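Local coordinates for periplasmic aliphatic sulphonates-binding protein (Escherichia coli, PDB 2X26), which probably serves as the periplasmic binding protein that captures aliphatic sulfonates and delivers them to an ABC-type importer, at residues A[24-29]-A[34-39]; A[186-191]-A[207-212]; A[14-19]-A[56-61]; A[3-8]-A[192-197]; A[211-216]-A[246-251]. All blocks are in the same frame, centred on the assembly; numbering follows the deposited sequence. Where two conformers were deposited one is given.

Contact 1: A[24-29]-A[34-39]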
# COMPACT_ATOMS: atom_id res chain seq x y z
N LEU A 24 -1.05 7.33 -18.89
CA LEU A 24 0.26 7.99 -18.85
C LEU A 24 1.42 7.08 -19.23
O LEU A 24 2.31 7.50 -19.97
CB LEU A 24 0.52 8.58 -17.47
CG LEU A 24 -0.47 9.66 -16.98
CD1 LEU A 24 -0.05 10.03 -15.59
CD2 LEU A 24 -0.51 10.88 -17.96
N LEU A 25 1.40 5.82 -18.77
CA LEU A 25 2.50 4.90 -19.08
C LEU A 25 2.47 4.48 -20.54
O LEU A 25 3.50 4.36 -21.17
CB LEU A 25 2.45 3.65 -18.20
CG LEU A 25 2.80 3.85 -16.73
CD1 LEU A 25 2.86 2.52 -16.02
CD2 LEU A 25 4.13 4.59 -16.50
N GLU A 26 1.28 4.24 -21.06
CA GLU A 26 1.17 3.86 -22.45
C GLU A 26 1.74 4.96 -23.34
O GLU A 26 2.43 4.66 -24.31
CB GLU A 26 -0.28 3.53 -22.81
CG GLU A 26 -0.83 2.24 -22.17
CD GLU A 26 -1.37 2.41 -20.78
OE1 GLU A 26 -1.27 3.51 -20.20
OE2 GLU A 26 -1.93 1.43 -20.25
N LYS A 27 1.47 6.22 -22.99
CA LYS A 27 1.95 7.33 -23.78
C LYS A 27 3.44 7.57 -23.55
O LYS A 27 4.17 7.87 -24.50
CB LYS A 27 1.15 8.58 -23.45
CG LYS A 27 -0.29 8.50 -23.90
CD LYS A 27 -1.00 9.83 -23.64
CE LYS A 27 -1.37 10.04 -22.18
NZ LYS A 27 -1.47 11.49 -21.75
N ARG A 28 3.91 7.41 -22.28
CA ARG A 28 5.34 7.68 -22.02
C ARG A 28 6.31 6.65 -22.52
O ARG A 28 7.43 7.00 -22.88
CB ARG A 28 5.63 7.91 -20.57
CG ARG A 28 5.02 9.14 -20.15
CD ARG A 28 5.39 9.46 -18.76
NE ARG A 28 4.60 10.61 -18.41
CZ ARG A 28 4.73 11.26 -17.27
NH1 ARG A 28 5.63 10.83 -16.39
NH2 ARG A 28 3.97 12.31 -17.04
N TYR A 29 5.88 5.40 -22.53
CA TYR A 29 6.67 4.28 -22.94
C TYR A 29 5.94 3.52 -24.12
O TYR A 29 5.44 2.41 -23.94
CB TYR A 29 6.89 3.38 -21.73
CG TYR A 29 7.53 4.12 -20.58
CD1 TYR A 29 8.91 4.39 -20.59
CD2 TYR A 29 6.78 4.57 -19.49
CE1 TYR A 29 9.52 5.10 -19.52
CE2 TYR A 29 7.39 5.29 -18.43
CZ TYR A 29 8.76 5.52 -18.45
OH TYR A 29 9.41 6.21 -17.42
N ILE A 34 2.35 -2.25 -21.84
CA ILE A 34 1.91 -1.97 -20.49
C ILE A 34 0.63 -2.77 -20.27
O ILE A 34 -0.30 -2.71 -21.10
CB ILE A 34 1.59 -0.47 -20.28
CG1 ILE A 34 2.79 0.45 -20.69
CG2 ILE A 34 1.16 -0.23 -18.81
CD1 ILE A 34 4.12 0.13 -19.93
N SER A 35 0.56 -3.52 -19.18
CA SER A 35 -0.70 -4.20 -18.80
C SER A 35 -1.01 -4.06 -17.29
O SER A 35 -0.12 -3.85 -16.45
CB SER A 35 -0.73 -5.66 -19.19
OG SER A 35 0.29 -6.38 -18.56
N TRP A 36 -2.28 -4.12 -16.99
CA TRP A 36 -2.76 -3.74 -15.65
C TRP A 36 -3.57 -4.94 -15.14
O TRP A 36 -4.40 -5.47 -15.87
CB TRP A 36 -3.69 -2.53 -15.82
CG TRP A 36 -3.00 -1.30 -16.27
CD1 TRP A 36 -2.86 -0.86 -17.57
CD2 TRP A 36 -2.29 -0.36 -15.45
NE1 TRP A 36 -2.16 0.33 -17.57
CE2 TRP A 36 -1.79 0.63 -16.28
CE3 TRP A 36 -2.07 -0.26 -14.09
CZ2 TRP A 36 -1.05 1.73 -15.79
CZ3 TRP A 36 -1.34 0.83 -13.57
CH2 TRP A 36 -0.85 1.82 -14.45
N VAL A 37 -3.31 -5.36 -13.91
CA VAL A 37 -4.02 -6.46 -13.31
C VAL A 37 -4.49 -6.02 -11.95
O VAL A 37 -3.67 -5.77 -11.03
CB VAL A 37 -3.09 -7.72 -13.14
CG1 VAL A 37 -3.92 -8.86 -12.64
CG2 VAL A 37 -2.47 -8.04 -14.48
N GLU A 38 -5.81 -5.97 -11.79
CA GLU A 38 -6.38 -5.57 -10.51
C GLU A 38 -6.47 -6.77 -9.57
O GLU A 38 -6.96 -7.83 -9.96
CB GLU A 38 -7.79 -5.00 -10.73
CG GLU A 38 -8.35 -4.38 -9.46
CD GLU A 38 -9.80 -4.04 -9.62
OE1 GLU A 38 -10.63 -4.94 -9.43
OE2 GLU A 38 -10.10 -2.87 -9.94
N PHE A 39 -5.97 -6.59 -8.36
CA PHE A 39 -6.07 -7.61 -7.32
C PHE A 39 -7.00 -7.19 -6.18
O PHE A 39 -7.09 -5.99 -5.86
CB PHE A 39 -4.67 -7.88 -6.75
CG PHE A 39 -3.81 -8.64 -7.71
CD1 PHE A 39 -3.82 -10.02 -7.71
CD2 PHE A 39 -3.03 -7.96 -8.65
CE1 PHE A 39 -3.04 -10.76 -8.68
CE2 PHE A 39 -2.24 -8.63 -9.58
CZ PHE A 39 -2.26 -10.04 -9.61
O HOH W 1 -2.17 -0.95 -21.58
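In the first alpha/beta domain of this periplasmic binding protein, helix 24-28 leads into edge strand 33-38 and packs back against it, the two running nearly antiparallel with their axes 9.0 Å apart. Trp-36 NE1 donates to Glu-26 OE2 at 2.9 Å, a fairly straight bond (158° at the hydrogen) that lies in the indole plane and meets the carboxylate on its syn side, 24° out of the carboxylate plane. The glutamate reaches it through a bend at chi2 (85°), which folds its chain across Ile-34. Water 1 donates to the same OE2 at 2.7 Å and to Ile-34 O at 2.6 Å, tying the carboxylate to the strand backbone as well. On the apolar side, Leu-25 CD1 touches Trp-36 CZ2 at 4.0 Å, and Leu-25 CB lies 4.1 Å from Ile-34 CG1. A phenylalanine at Trp-36 would probably leave Glu-26 OE2 without its N-H donor and the carboxylate freer to turn. Leu-25 also packs on Ile-7 of strand 4-9 and on Thr-208 and Phe-209 of helix 199-218, while the indole rests on Met-16 and Lys-20 of helix 14-21.

Contact 2: A[186-191]-A[207-212]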
# COMPACT_ATOMS: atom_id res chain seq x y z
N SER A 186 3.22 3.20 2.42
CA SER A 186 2.87 2.04 1.56
C SER A 186 3.96 1.87 0.55
O SER A 186 4.80 2.78 0.33
CB SER A 186 1.53 2.23 0.86
OG SER A 186 1.48 3.49 0.20
N PHE A 187 3.99 0.71 -0.08
CA PHE A 187 5.18 0.35 -0.88
C PHE A 187 4.91 -0.05 -2.31
O PHE A 187 3.77 -0.41 -2.68
CB PHE A 187 5.91 -0.81 -0.23
CG PHE A 187 6.56 -0.46 1.07
CD1 PHE A 187 7.74 0.31 1.11
CD2 PHE A 187 5.98 -0.88 2.24
CE1 PHE A 187 8.40 0.59 2.35
CE2 PHE A 187 6.59 -0.58 3.52
CZ PHE A 187 7.80 0.17 3.57
N TYR A 188 5.96 0.06 -3.13
CA TYR A 188 5.97 -0.52 -4.47
C TYR A 188 7.02 -1.60 -4.40
O TYR A 188 8.08 -1.36 -3.82
CB TYR A 188 6.36 0.51 -5.50
CG TYR A 188 5.27 1.52 -5.63
CD1 TYR A 188 5.20 2.61 -4.76
CD2 TYR A 188 4.26 1.33 -6.57
CE1 TYR A 188 4.15 3.52 -4.87
CE2 TYR A 188 3.21 2.24 -6.70
CZ TYR A 188 3.17 3.33 -5.82
OH TYR A 188 2.12 4.22 -5.92
N LEU A 189 6.67 -2.79 -4.90
CA LEU A 189 7.58 -3.92 -4.92
C LEU A 189 7.79 -4.50 -6.32
O LEU A 189 6.90 -4.43 -7.19
CB LEU A 189 7.08 -5.02 -3.97
CG LEU A 189 7.14 -4.57 -2.46
CD1 LEU A 189 5.74 -4.13 -2.09
CD2 LEU A 189 7.66 -5.68 -1.60
N ALA A 190 8.96 -5.10 -6.51
CA ALA A 190 9.27 -5.82 -7.74
C ALA A 190 10.14 -7.00 -7.42
O ALA A 190 10.69 -7.06 -6.36
CB ALA A 190 10.01 -4.91 -8.71
N ALA A 191 10.28 -7.94 -8.36
CA ALA A 191 11.33 -8.94 -8.24
C ALA A 191 12.71 -8.30 -8.44
O ALA A 191 12.88 -7.37 -9.27
CB ALA A 191 11.10 -10.06 -9.25
N ALA A 207 7.89 7.67 -10.82
CA ALA A 207 7.76 9.12 -10.90
C ALA A 207 6.44 9.48 -11.58
O ALA A 207 5.75 10.42 -11.14
CB ALA A 207 8.96 9.70 -11.66
N THR A 208 6.07 8.67 -12.60
CA THR A 208 4.78 8.80 -13.28
C THR A 208 3.60 8.55 -12.33
O THR A 208 2.63 9.28 -12.37
CB THR A 208 4.68 7.83 -14.46
OG1 THR A 208 5.72 8.11 -15.39
CG2 THR A 208 3.38 8.04 -15.20
N PHE A 209 3.68 7.52 -11.47
CA PHE A 209 2.58 7.30 -10.50
C PHE A 209 2.47 8.47 -9.54
O PHE A 209 1.38 8.83 -9.10
CB PHE A 209 2.79 6.04 -9.65
CG PHE A 209 2.85 4.77 -10.45
CD1 PHE A 209 2.10 4.60 -11.61
CD2 PHE A 209 3.60 3.69 -9.98
CE1 PHE A 209 2.15 3.37 -12.32
CE2 PHE A 209 3.63 2.45 -10.63
CZ PHE A 209 2.93 2.30 -11.82
N SER A 210 3.61 9.03 -9.16
CA SER A 210 3.55 10.19 -8.23
C SER A 210 2.91 11.42 -8.93
O SER A 210 2.13 12.15 -8.29
CB SER A 210 4.96 10.50 -7.67
OG SER A 210 4.87 11.61 -6.78
N GLU A 211 3.23 11.66 -10.20
CA GLU A 211 2.56 12.73 -10.99
C GLU A 211 1.05 12.47 -11.08
O GLU A 211 0.22 13.39 -11.02
CB GLU A 211 3.10 12.82 -12.41
CG GLU A 211 4.52 13.29 -12.53
CD GLU A 211 4.98 13.25 -13.98
OE1 GLU A 211 4.26 13.80 -14.87
OE2 GLU A 211 6.03 12.64 -14.26
N ALA A 212 0.71 11.21 -11.28
CA ALA A 212 -0.68 10.83 -11.41
C ALA A 212 -1.42 11.03 -10.09
O ALA A 212 -2.56 11.54 -10.10
CB ALA A 212 -0.81 9.34 -11.90
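Tyr-188 and Phe-209 both carry CG beside the backbone N and anti to the carbonyl carbon (chi1 -69° and -61°), which sends the tyrosine ring off its strand and the phenylalanine ring off its helix until they meet. The strand, 186-191, is an antiparallel member of the five-stranded mixed sheet of the first domain in this type 2 periplasmic-binding-protein fold; the helix, 199-218, covers one side of that sheet. The CA atoms of Tyr-188 and Phe-209 are 10.4 Å apart, and within these two segments only their rings touch. Their planes are close to parallel, 21° apart, but slid so far past one another that the centroids are 5.7 Å apart, so the rings barely overlap and meet obliquely through Tyr-188 CE2 and Phe-209 CD2. Met-16 of helix 14-21 and Ile-250 from a loop pack against both rings, and a glycerol, probably from the crystallisation liquor, lies about 4 Å from the tyrosine side chain. The polar end of the tyrosine is satisfied beyond the pair: its OH is hydrogen-bonded to Glu-80 OE2 at the end of strand 74-80, which helps fix the ring's position. Between the rings the nearest approach is Tyr-188 CE2 to Phe-209 CD2, 3.6 Å, with Phe-209 CE2 a little farther from the same Tyr-188 CE2 at 4.0 Å.

Contact 3: A[14-19]-A[56-61]; sequences IGMVLA and LGSTGD
Ser-58 OG is hydrogen-bonded to Ser-13 OG, just ahead of helix 14-21, and the CB of the same serine meets Met-16: the thioether SD lies 3.5 Å from Ser-58 CB, and the terminal CE of Met-16 is 3.7 Å from that same CB. The methionine chain is stretched out beyond CG (chi2 -176°, chi3 169°), which carries its methyl onto the strand, where Met-16 CE comes within 4.0 Å of Gly-57 C and 4.4 Å of Leu-56 CG. With no side chain at Gly-57, the backbone itself forms part of the surface under the methyl. This is helix-on-sheet packing in the first alpha/beta domain of the binding-protein fold: segment 14-19 of helix 14-21 runs at 127° to the central strand 56-59, with the axes 9.7 Å apart. Met-16 also touches Ile-7 and Tyr-9 of strand 4-9, Tyr-188 of strand 186-191 and Phe-209 of helix 199-218. A bound glycerol, probably from the crystallisation liquor, lies about 4 Å from the Ser-58 side chain.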
# COMPACT_ATOMS: atom_id res chain seq x y z
N ILE A 14 -3.82 4.71 -5.53
CA ILE A 14 -4.28 5.93 -6.25
C ILE A 14 -3.39 6.35 -7.37
O ILE A 14 -3.90 6.63 -8.45
CB ILE A 14 -4.47 7.08 -5.25
CG1 ILE A 14 -5.51 6.68 -4.20
CG2 ILE A 14 -4.83 8.39 -6.01
CD1 ILE A 14 -6.90 6.06 -4.78
N GLY A 15 -2.08 6.35 -7.14
CA GLY A 15 -1.10 6.73 -8.20
C GLY A 15 -1.29 5.81 -9.42
O GLY A 15 -1.39 6.28 -10.59
N MET A 16 -1.35 4.50 -9.16
CA MET A 16 -1.54 3.54 -10.23
C MET A 16 -2.86 3.74 -10.96
O MET A 16 -2.88 3.78 -12.20
CB MET A 16 -1.42 2.11 -9.72
CG MET A 16 0.03 1.75 -9.44
SD MET A 16 0.07 0.01 -8.96
CE MET A 16 1.80 -0.27 -9.00
N VAL A 17 -3.93 3.89 -10.21
CA VAL A 17 -5.29 3.96 -10.82
C VAL A 17 -5.41 5.22 -11.69
O VAL A 17 -5.94 5.14 -12.82
CB VAL A 17 -6.38 3.91 -9.73
CG1 VAL A 17 -7.80 4.29 -10.26
CG2 VAL A 17 -6.44 2.47 -9.14
N LEU A 18 -4.94 6.36 -11.18
CA LEU A 18 -4.97 7.59 -11.98
C LEU A 18 -4.02 7.49 -13.18
O LEU A 18 -4.40 7.89 -14.27
CB LEU A 18 -4.68 8.84 -11.15
CG LEU A 18 -6.01 9.43 -10.66
CD1 LEU A 18 -6.50 8.66 -9.46
CD2 LEU A 18 -5.87 10.90 -10.37
N ALA A 19 -2.83 6.91 -12.99
CA ALA A 19 -1.93 6.72 -14.15
C ALA A 19 -2.60 5.87 -15.24
O ALA A 19 -2.45 6.15 -16.44
CB ALA A 19 -0.59 6.06 -13.73
N LEU A 56 5.50 -5.50 -11.17
CA LEU A 56 5.56 -4.37 -10.25
C LEU A 56 4.23 -4.34 -9.55
O LEU A 56 3.19 -4.50 -10.22
CB LEU A 56 5.77 -3.06 -11.04
CG LEU A 56 5.79 -1.75 -10.25
CD1 LEU A 56 7.03 -1.74 -9.35
CD2 LEU A 56 5.84 -0.57 -11.23
N GLY A 57 4.23 -4.09 -8.23
CA GLY A 57 2.98 -4.06 -7.49
C GLY A 57 2.96 -3.04 -6.37
O GLY A 57 4.01 -2.61 -5.89
N SER A 58 1.74 -2.60 -6.01
CA SER A 58 1.52 -1.66 -4.93
C SER A 58 0.80 -2.37 -3.77
O SER A 58 -0.22 -3.05 -3.98
CB SER A 58 0.60 -0.58 -5.50
OG SER A 58 -0.16 0.01 -4.47
N THR A 59 1.30 -2.23 -2.55
CA THR A 59 0.64 -2.81 -1.36
C THR A 59 1.01 -1.95 -0.16
O THR A 59 1.89 -1.09 -0.24
CB THR A 59 1.00 -4.32 -0.98
OG1 THR A 59 2.21 -4.34 -0.24
CG2 THR A 59 1.12 -5.29 -2.17
N GLY A 60 0.32 -2.18 0.94
CA GLY A 60 0.62 -1.53 2.21
C GLY A 60 1.87 -2.11 2.83
O GLY A 60 2.55 -2.94 2.22
N ASP A 61 2.15 -1.70 4.06
CA ASP A 61 3.37 -2.16 4.73
C ASP A 61 3.30 -3.62 5.25
O ASP A 61 4.35 -4.29 5.42
CB ASP A 61 3.79 -1.18 5.83
CG ASP A 61 2.70 -0.89 6.86
OD1 ASP A 61 1.52 -0.75 6.47
OD2 ASP A 61 3.06 -0.75 8.08

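Contact 4: A[3-8]-A[192-197]; sequences EALRIG and RPYAEK
Tyr-194 reaches from helix 192-197 to the start of strand 4-8 and sets its phenol end against Ala-4 and Leu-5, its side chain crossing that of Leu-5 at about a right angle. Its CG stands anti to the backbone N (chi1 -171°), which swings the ring off the helix toward the strand. Tyr-194 OH donates to Ala-4 O at 2.9 Å; the acceptor lies at the ring edge and in the ring plane, while at the carbonyl the bond makes a C=O...donor angle of 132° and the hydroxyl is tilted 16° from the carbonyl plane. The leucine comes in obliquely to the ring, with Leu-5 CD1 3.5 Å from Tyr-194 OH and 4.1 Å from Tyr-194 CZ, and Leu-5 CB 3.6 Å from that hydroxyl oxygen. Replacing Tyr-194 by an alanine is likely to leave Ala-4 O without this donor and open a gap beside Leu-5. Phe-201 of helix 199-218 packs on both Tyr-194 and Leu-5, and Pro-2 also touches the tyrosine. The contact thus ties the first strand of the chain to the short helix that follows strand 186-191, a strand-to-helix contact in the first domain of a two-domain, type 2 periplasmic-binding-protein fold.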
# COMPACT_ATOMS: atom_id res chain seq x y z
N GLU A 3 10.53 -4.98 -22.65
CA GLU A 3 9.49 -5.41 -23.59
C GLU A 3 8.08 -5.26 -23.01
O GLU A 3 7.12 -4.92 -23.73
CB GLU A 3 9.72 -6.85 -24.03
CG GLU A 3 8.96 -7.23 -25.27
CD GLU A 3 9.52 -8.47 -25.91
OE1 GLU A 3 10.74 -8.71 -25.73
OE2 GLU A 3 8.76 -9.18 -26.59
N ALA A 4 7.96 -5.48 -21.71
CA ALA A 4 6.66 -5.43 -21.05
C ALA A 4 6.78 -5.04 -19.58
O ALA A 4 7.83 -5.26 -18.93
CB ALA A 4 5.96 -6.75 -21.14
N LEU A 5 5.70 -4.43 -19.11
CA LEU A 5 5.55 -4.07 -17.74
C LEU A 5 4.13 -4.46 -17.39
O LEU A 5 3.15 -3.83 -17.83
CB LEU A 5 5.78 -2.57 -17.54
CG LEU A 5 5.33 -2.13 -16.14
CD1 LEU A 5 6.06 -2.84 -14.99
CD2 LEU A 5 5.47 -0.60 -16.01
N ARG A 6 4.03 -5.48 -16.53
CA ARG A 6 2.73 -5.99 -16.02
C ARG A 6 2.56 -5.53 -14.59
O ARG A 6 3.35 -5.86 -13.71
CB ARG A 6 2.68 -7.54 -16.08
CG ARG A 6 2.94 -8.02 -17.51
CD ARG A 6 3.32 -9.48 -17.53
NE ARG A 6 4.61 -9.70 -16.90
CZ ARG A 6 5.08 -10.94 -16.68
NH1 ARG A 6 4.33 -12.00 -17.00
NH2 ARG A 6 6.24 -11.10 -16.07
N ILE A 7 1.51 -4.73 -14.38
CA ILE A 7 1.37 -3.99 -13.12
C ILE A 7 0.25 -4.55 -12.28
O ILE A 7 -0.91 -4.65 -12.73
CB ILE A 7 1.09 -2.49 -13.38
CG1 ILE A 7 2.19 -1.91 -14.29
CG2 ILE A 7 0.92 -1.77 -12.05
CD1 ILE A 7 1.89 -0.55 -14.90
N GLY A 8 0.56 -4.93 -11.05
CA GLY A 8 -0.49 -5.31 -10.08
C GLY A 8 -0.93 -4.11 -9.29
O GLY A 8 -0.11 -3.43 -8.67
N ARG A 192 13.69 -8.75 -7.66
CA ARG A 192 14.99 -8.13 -7.74
C ARG A 192 15.62 -8.11 -9.14
O ARG A 192 16.17 -7.09 -9.57
CB ARG A 192 15.93 -8.66 -6.67
CG ARG A 192 17.28 -7.93 -6.62
CD ARG A 192 18.26 -8.71 -5.75
NE ARG A 192 17.63 -9.13 -4.50
CZ ARG A 192 17.69 -8.43 -3.37
NH1 ARG A 192 18.34 -7.26 -3.35
NH2 ARG A 192 17.05 -8.88 -2.27
N PRO A 193 15.51 -9.21 -9.90
CA PRO A 193 16.17 -9.18 -11.20
C PRO A 193 15.53 -8.15 -12.12
O PRO A 193 16.25 -7.51 -12.92
CB PRO A 193 15.93 -10.61 -11.74
CG PRO A 193 15.83 -11.42 -10.57
CD PRO A 193 15.04 -10.57 -9.58
N TYR A 194 14.22 -7.95 -12.01
CA TYR A 194 13.55 -6.97 -12.87
C TYR A 194 13.94 -5.57 -12.50
O TYR A 194 14.12 -4.74 -13.38
CB TYR A 194 12.01 -7.06 -12.75
CG TYR A 194 11.20 -6.25 -13.75
CD1 TYR A 194 10.86 -6.79 -15.00
CD2 TYR A 194 10.76 -4.95 -13.46
CE1 TYR A 194 10.09 -6.07 -15.93
CE2 TYR A 194 10.01 -4.20 -14.41
CZ TYR A 194 9.67 -4.77 -15.63
OH TYR A 194 8.89 -4.08 -16.55
N ALA A 195 14.07 -5.30 -11.20
CA ALA A 195 14.45 -3.97 -10.75
C ALA A 195 15.91 -3.69 -11.19
O ALA A 195 16.20 -2.57 -11.65
CB ALA A 195 14.33 -3.91 -9.25
N GLU A 196 16.79 -4.69 -11.05
CA GLU A 196 18.20 -4.49 -11.40
C GLU A 196 18.43 -4.32 -12.90
O GLU A 196 19.29 -3.51 -13.31
CB GLU A 196 19.07 -5.60 -10.80
CG GLU A 196 19.17 -5.49 -9.27
CD GLU A 196 20.17 -4.43 -8.84
OE1 GLU A 196 21.11 -4.16 -9.62
OE2 GLU A 196 20.01 -3.88 -7.73
N LYS A 197 17.65 -5.03 -13.71
CA LYS A 197 17.72 -4.96 -15.16
C LYS A 197 17.10 -3.68 -15.69
O LYS A 197 17.49 -3.21 -16.76
CB LYS A 197 16.93 -6.13 -15.75
CG LYS A 197 16.98 -6.13 -17.26
CD LYS A 197 16.74 -7.49 -17.85
CE LYS A 197 17.61 -7.65 -19.11
NZ LYS A 197 17.30 -8.91 -19.86

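Contact 5: A[211-216]-A[246-251]; sequences EADALT and PPTTIK
Segment 211-216 of helix 199-218 and the irregular segment 246-251 come nearest at Asp-213 and Thr-248, whose CA atoms are 6.6 Å apart. Both belong to the first domain of the binding-protein fold, and the extended loop joins helix 235-243 to helix 255-270. Within the helix, Asp-213 O accepts two bonds from one residue, from Thr-216 N at 2.9 Å and from Thr-216 OG1 at 2.8 Å, so that its carbonyl is held by backbone and side chain together. Across the gap the side chains of Asp-213 and Thr-248 cross at about a right angle. With chi1 at -165°, the Asp-213 carboxylate is placed beside Thr-248 OG1, which gives a weak hydrogen bond to Asp-213 OD2 at 2.9 Å. The stronger polar partner of that oxygen is Arg-245 NH2, through a salt bridge that probably favours the charged carboxylate. Thr-248 CG2 lies 3.5 Å from Asp-213 OD2, and Thr-248 also packs on Glu-80. Water 2 completes the link, donating to Asp-213 OD1 at 2.7 Å and accepting from Thr-248 N at 3.0 Å.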
# COMPACT_ATOMS: atom_id res chain seq x y z
N GLU A 211 3.23 11.66 -10.20
CA GLU A 211 2.56 12.73 -10.99
C GLU A 211 1.05 12.47 -11.08
O GLU A 211 0.22 13.39 -11.02
CB GLU A 211 3.10 12.82 -12.41
CG GLU A 211 4.52 13.29 -12.53
CD GLU A 211 4.98 13.25 -13.98
OE1 GLU A 211 4.26 13.80 -14.87
OE2 GLU A 211 6.03 12.64 -14.26
N ALA A 212 0.71 11.21 -11.28
CA ALA A 212 -0.68 10.83 -11.41
C ALA A 212 -1.42 11.03 -10.09
O ALA A 212 -2.56 11.54 -10.10
CB ALA A 212 -0.81 9.34 -11.90
N ASP A 213 -0.79 10.70 -8.96
CA ASP A 213 -1.42 10.90 -7.66
C ASP A 213 -1.71 12.40 -7.46
O ASP A 213 -2.79 12.76 -6.97
CB ASP A 213 -0.53 10.35 -6.53
CG ASP A 213 -1.27 10.19 -5.20
OD1 ASP A 213 -1.88 11.17 -4.70
OD2 ASP A 213 -1.21 9.10 -4.62
N ALA A 214 -0.81 13.26 -7.94
CA ALA A 214 -0.98 14.72 -7.78
C ALA A 214 -2.23 15.28 -8.51
O ALA A 214 -2.74 16.38 -8.16
CB ALA A 214 0.21 15.40 -8.25
N LEU A 215 -2.70 14.55 -9.52
CA LEU A 215 -3.95 14.92 -10.19
C LEU A 215 -5.10 14.94 -9.23
O LEU A 215 -6.07 15.66 -9.48
CB LEU A 215 -4.25 13.98 -11.38
CG LEU A 215 -3.17 13.98 -12.48
CD1 LEU A 215 -3.50 12.91 -13.53
CD2 LEU A 215 -2.96 15.35 -13.16
N THR A 216 -5.05 14.14 -8.14
CA THR A 216 -6.13 14.18 -7.16
C THR A 216 -6.22 15.54 -6.48
O THR A 216 -7.27 15.89 -5.93
CB THR A 216 -6.04 13.09 -6.05
OG1 THR A 216 -4.89 13.33 -5.23
CG2 THR A 216 -6.02 11.70 -6.66
N PRO A 246 -2.25 12.52 2.86
CA PRO A 246 -1.29 13.60 2.74
C PRO A 246 -0.87 13.77 1.27
O PRO A 246 -1.18 12.91 0.44
CB PRO A 246 -0.08 13.06 3.55
CG PRO A 246 -0.11 11.63 3.30
CD PRO A 246 -1.60 11.25 3.27
N PRO A 247 -0.15 14.86 0.93
CA PRO A 247 0.39 14.89 -0.44
C PRO A 247 1.30 13.68 -0.66
O PRO A 247 2.08 13.31 0.24
CB PRO A 247 1.22 16.20 -0.44
CG PRO A 247 0.49 17.09 0.58
CD PRO A 247 0.15 16.10 1.68
N THR A 248 1.16 13.01 -1.79
CA THR A 248 1.91 11.79 -2.02
C THR A 248 3.24 12.12 -2.64
O THR A 248 3.35 13.04 -3.46
CB THR A 248 1.15 10.92 -2.99
OG1 THR A 248 0.01 10.42 -2.30
CG2 THR A 248 2.01 9.71 -3.50
N THR A 249 4.27 11.41 -2.19
CA THR A 249 5.56 11.39 -2.85
C THR A 249 5.87 9.90 -3.02
O THR A 249 5.37 9.09 -2.28
CB THR A 249 6.66 12.07 -2.01
OG1 THR A 249 6.74 11.46 -0.71
CG2 THR A 249 6.37 13.61 -1.85
N ILE A 250 6.62 9.53 -4.04
CA ILE A 250 7.20 8.18 -4.10
C ILE A 250 8.73 8.34 -4.13
O ILE A 250 9.29 9.04 -5.00
CB ILE A 250 6.71 7.38 -5.28
CG1 ILE A 250 5.16 7.29 -5.20
CG2 ILE A 250 7.28 5.93 -5.17
CD1 ILE A 250 4.46 6.94 -6.48
N LYS A 251 9.38 7.77 -3.13
CA LYS A 251 10.81 7.93 -2.92
C LYS A 251 11.52 6.60 -2.73
O LYS A 251 10.93 5.61 -2.32
CB LYS A 251 11.03 8.78 -1.64
CG LYS A 251 10.39 10.16 -1.66
CD LYS A 251 10.71 10.88 -0.33
CE LYS A 251 10.09 12.27 -0.25
NZ LYS A 251 10.80 13.03 0.81
O HOH W 2 -0.81 13.53 -3.98

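Overall arrangement
All five contacts lie in one domain, and contacts 1 to 4 each reach the same five-stranded sheet. Contacts 2 and 3 are buried, their centres about 6 Å apart, and rest on ring and thioether packing; strands 56-59 and 186-191 are neighbours there. Contacts 1, 4 and 5 are only partly buried and add polar bonds: indole to carboxylate, phenol to carbonyl, and threonine to a carboxylate, with bridging waters in contacts 1 and 5. Contacts 2 and 5 share helix 199-218, which the Arg-28 to Glu-211 salt bridge ties to contact 1. Contacts 1 and 4 meet through paired strands 33-38 and 4-9; contacts 4 and 5 do not touch.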